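Local structure of whirlin (Mus musculus, 6FDE) at residues S61-V66 and R77-V82. The protein acts in hearing and vision as a PDZ-domain member of the USH2 complex and is needed for elongation and maintenance of hair-cell stereocilia. Residues are numbered along the deposited sequence; the frame is centred on the assembly and turned at random.
Sequences SLLSEV and RFDHLV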
ATOM      1  N   SER A  61       4.375  -4.695  -5.732  1.00 27.67           N
ATOM      2  CA  SER A  61       3.224  -5.205  -6.501  1.00 27.94           C
ATOM      3  C   SER A  61       3.156  -4.507  -7.888  1.00 29.23           C
ATOM      4  O   SER A  61       2.807  -5.139  -8.889  1.00 27.65           O
ATOM      5  CB  SER A  61       1.921  -4.969  -5.737  1.00 34.68           C
ATOM      6  OG  SER A  61       2.040  -5.477  -4.418  1.00 52.40           O
ATOM      7  N   LEU A  62       3.444  -3.191  -7.940  1.00 25.01           N
ATOM      8  CA  LEU A  62       3.454  -2.489  -9.237  1.00 25.25           C
ATOM      9  C   LEU A  62       4.539  -3.092 -10.138  1.00 27.28           C
ATOM     10  O   LEU A  62       4.322  -3.289 -11.325  1.00 26.70           O
ATOM     11  CB  LEU A  62       3.720  -0.979  -9.043  1.00 26.10           C
ATOM     12  CG  LEU A  62       2.590  -0.179  -8.361  1.00 30.67           C
ATOM     13  CD1 LEU A  62       3.023   1.228  -8.103  1.00 30.65           C
ATOM     14  CD2 LEU A  62       1.343  -0.133  -9.221  1.00 32.04           C
ATOM     15  N   LEU A  63       5.696  -3.419  -9.571  1.00 23.65           N
ATOM     16  CA  LEU A  63       6.793  -3.970 -10.401  1.00 25.66           C
ATOM     17  C   LEU A  63       6.579  -5.433 -10.766  1.00 28.82           C
ATOM     18  O   LEU A  63       6.991  -5.836 -11.825  1.00 29.91           O
ATOM     19  CB  LEU A  63       8.129  -3.848  -9.681  1.00 27.09           C
ATOM     20  CG  LEU A  63       8.747  -2.477  -9.523  1.00 32.43           C
ATOM     21  CD1 LEU A  63      10.002  -2.562  -8.627  1.00 33.02           C
ATOM     22  CD2 LEU A  63       9.136  -1.852 -10.860  1.00 32.18           C
ATOM     23  N   SER A  64       5.936  -6.214  -9.917  1.00 28.43           N
ATOM     24  CA  SER A  64       5.769  -7.644 -10.214  1.00 30.87           C
ATOM     25  C   SER A  64       4.460  -8.013 -10.892  1.00 35.99           C
ATOM     26  O   SER A  64       4.357  -9.090 -11.470  1.00 38.02           O
ATOM     27  CB  SER A  64       5.953  -8.456  -8.942  1.00 31.89           C
ATOM     28  OG  SER A  64       5.055  -7.997  -7.946  1.00 38.25           O
ATOM     29  N   GLU A  65       3.457  -7.134 -10.831  1.00 29.38           N
ATOM     30  CA  GLU A  65       2.140  -7.450 -11.384  1.00 29.33           C
ATOM     31  C   GLU A  65       1.688  -6.446 -12.412  1.00 31.15           C
ATOM     32  O   GLU A  65       1.518  -6.803 -13.558  1.00 33.29           O
ATOM     33  CB  GLU A  65       1.113  -7.578 -10.259  1.00 30.17           C
ATOM     34  CG  GLU A  65       1.544  -8.622  -9.244  1.00 44.56           C
ATOM     35  CD  GLU A  65       0.656  -8.848  -8.046  1.00 62.85           C
ATOM     36  OE1 GLU A  65       0.447  -7.895  -7.260  1.00 57.44           O
ATOM     37  OE2 GLU A  65       0.284 -10.021  -7.825  1.00 64.54           O
ATOM     38  N   VAL A  66       1.549  -5.186 -12.030  1.00 25.72           N
ATOM     39  CA  VAL A  66       1.063  -4.147 -12.943  1.00 24.87           C
ATOM     40  C   VAL A  66       1.970  -3.999 -14.155  1.00 25.38           C
ATOM     41  O   VAL A  66       1.488  -3.759 -15.275  1.00 24.54           O
ATOM     42  CB  VAL A  66       0.847  -2.817 -12.192  1.00 29.05           C
ATOM     43  CG1 VAL A  66       0.446  -1.686 -13.143  1.00 28.85           C
ATOM     44  CG2 VAL A  66      -0.157  -2.971 -11.055  1.00 29.05           C
ATOM     45  N   ARG A  77      10.438   3.956 -18.354  1.00 39.94           N
ATOM     46  CA  ARG A  77       9.787   5.072 -17.647  1.00 39.12           C
ATOM     47  C   ARG A  77       8.997   4.560 -16.420  1.00 38.64           C
ATOM     48  O   ARG A  77       9.104   5.114 -15.318  1.00 36.76           O
ATOM     49  CB  ARG A  77       8.842   5.828 -18.617  1.00 39.71           C
ATOM     50  N   PHE A  78       8.239   3.470 -16.599  1.00 32.99           N
ATOM     51  CA  PHE A  78       7.472   2.873 -15.487  1.00 30.40           C
ATOM     52  C   PHE A  78       8.334   2.445 -14.318  1.00 35.54           C
ATOM     53  O   PHE A  78       8.003   2.749 -13.162  1.00 33.81           O
ATOM     54  CB  PHE A  78       6.674   1.677 -16.009  1.00 29.98           C
ATOM     55  CG  PHE A  78       5.829   0.966 -14.985  1.00 28.80           C
ATOM     56  CD1 PHE A  78       4.539   1.386 -14.720  1.00 29.65           C
ATOM     57  CD2 PHE A  78       6.296  -0.178 -14.349  1.00 30.90           C
ATOM     58  CE1 PHE A  78       3.735   0.689 -13.831  1.00 30.54           C
ATOM     59  CE2 PHE A  78       5.504  -0.861 -13.442  1.00 29.96           C
ATOM     60  CZ  PHE A  78       4.219  -0.440 -13.202  1.00 28.90           C
ATOM     61  N   ASP A  79       9.435   1.722 -14.594  1.00 33.24           N
ATOM     62  CA  ASP A  79      10.312   1.225 -13.519  1.00 33.30           C
ATOM     63  C   ASP A  79      10.948   2.343 -12.696  1.00 39.01           C
ATOM     64  O   ASP A  79      11.050   2.231 -11.483  1.00 38.32           O
ATOM     65  CB  ASP A  79      11.415   0.341 -14.095  1.00 37.44           C
ATOM     66  CG  ASP A  79      10.950  -0.971 -14.701  1.00 47.30           C
ATOM     67  OD1 ASP A  79       9.753  -1.305 -14.554  1.00 43.84           O
ATOM     68  OD2 ASP A  79      11.776  -1.642 -15.371  1.00 49.99           O
ATOM     69  N   HIS A  80      11.390   3.400 -13.351  1.00 38.28           N
ATOM     70  CA  HIS A  80      12.001   4.508 -12.638  1.00 41.36           C
ATOM     71  C   HIS A  80      10.995   5.276 -11.797  1.00 42.29           C
ATOM     72  O   HIS A  80      11.303   5.604 -10.672  1.00 43.20           O
ATOM     73  CB  HIS A  80      12.785   5.409 -13.588  1.00 45.60           C
ATOM     74  CG  HIS A  80      13.970   4.730 -14.211  1.00 51.31           C
ATOM     75  ND1 HIS A  80      15.009   4.216 -13.433  1.00 54.29           N
ATOM     76  CD2 HIS A  80      14.275   4.548 -15.516  1.00 54.14           C
ATOM     77  CE1 HIS A  80      15.899   3.735 -14.289  1.00 55.41           C
ATOM     78  NE2 HIS A  80      15.505   3.916 -15.554  1.00 55.97           N
ATOM     79  N   LEU A  81       9.787   5.511 -12.309  1.00 37.37           N
ATOM     80  CA  LEU A  81       8.746   6.209 -11.560  1.00 37.27           C
ATOM     81  C   LEU A  81       8.331   5.434 -10.313  1.00 35.44           C
ATOM     82  O   LEU A  81       8.269   6.017  -9.223  1.00 35.58           O
ATOM     83  CB  LEU A  81       7.524   6.453 -12.464  1.00 38.18           C
ATOM     84  CG  LEU A  81       7.017   7.885 -12.414  1.00 46.78           C
ATOM     85  CD1 LEU A  81       7.959   8.839 -13.159  1.00 48.88           C
ATOM     86  CD2 LEU A  81       5.654   7.972 -12.990  1.00 51.17           C
ATOM     87  N   VAL A  82       8.167   4.105 -10.452  1.00 29.01           N
ATOM     88  CA  VAL A  82       7.767   3.205  -9.357  1.00 28.31           C
ATOM     89  C   VAL A  82       8.831   3.177  -8.270  1.00 36.57           C
ATOM     90  O   VAL A  82       8.502   3.343  -7.108  1.00 37.29           O
ATOM     91  CB  VAL A  82       7.380   1.796  -9.872  1.00 30.90           C
ATOM     92  CG1 VAL A  82       7.226   0.784  -8.739  1.00 29.52           C
ATOM     93  CG2 VAL A  82       6.104   1.873 -10.696  1.00 30.48           C
TER
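Leu62, Leu63 and Val66 near the C-terminal end of helix 43-66 meet Phe78, Asp79 and Val82 of helix 75-83 in a near-antiparallel helix pair within what is probably the second harmonin-N-like domain of whirlin. The segment axes approach to 10.3 Å at 152°, and no hydrogen bond spans them. Phe78 reaches across because its CG lies anti to the backbone nitrogen (chi1 -180°), presenting the outer rim of the ring to helix 43-66. There CZ sits 3.4 Å from Leu62 O, with the carbonyl oxygen near the ring plane, a weakly polar edge contact. Leu62 lies in a wider pi-type turn, in which Val66 N reaches back weakly to Ser61 O. Val66 CG1 comes obliquely to the same rim, 4.0 Å from Phe78 CZ, the valine roughly perpendicular to the phenylalanine. Over the centre of one ring face lies Val82 CG2, 3.8 Å above the plane and one turn further along the same helix. The other methyl, Val82 CG1, takes up Leu63 CG at 3.7 Å and Leu62 CB at 3.9 Å; the Leu63 and Val82 side chains run alongside one another, pointing oppositely. Leu63 CD2 also lies 3.8 Å from Asp79 OD1, an oxygen in the plane of the Phe78 ring and salt-bridged to Arg67 NE. With alanine replacing Phe78, Leu62 O and Val66 CG1 would probably lose the aromatic rim they rest against, opening a gap beneath Val82. A second copy of the protein packs Phe51 on Leu62, Leu50 on Val66 and Val47 on Phe78, extending this apolar patch across the dimer interface. The roughly antiparallel pairing of the last two helices is that of a small all-helical domain, as expected of a harmonin-N-like fold.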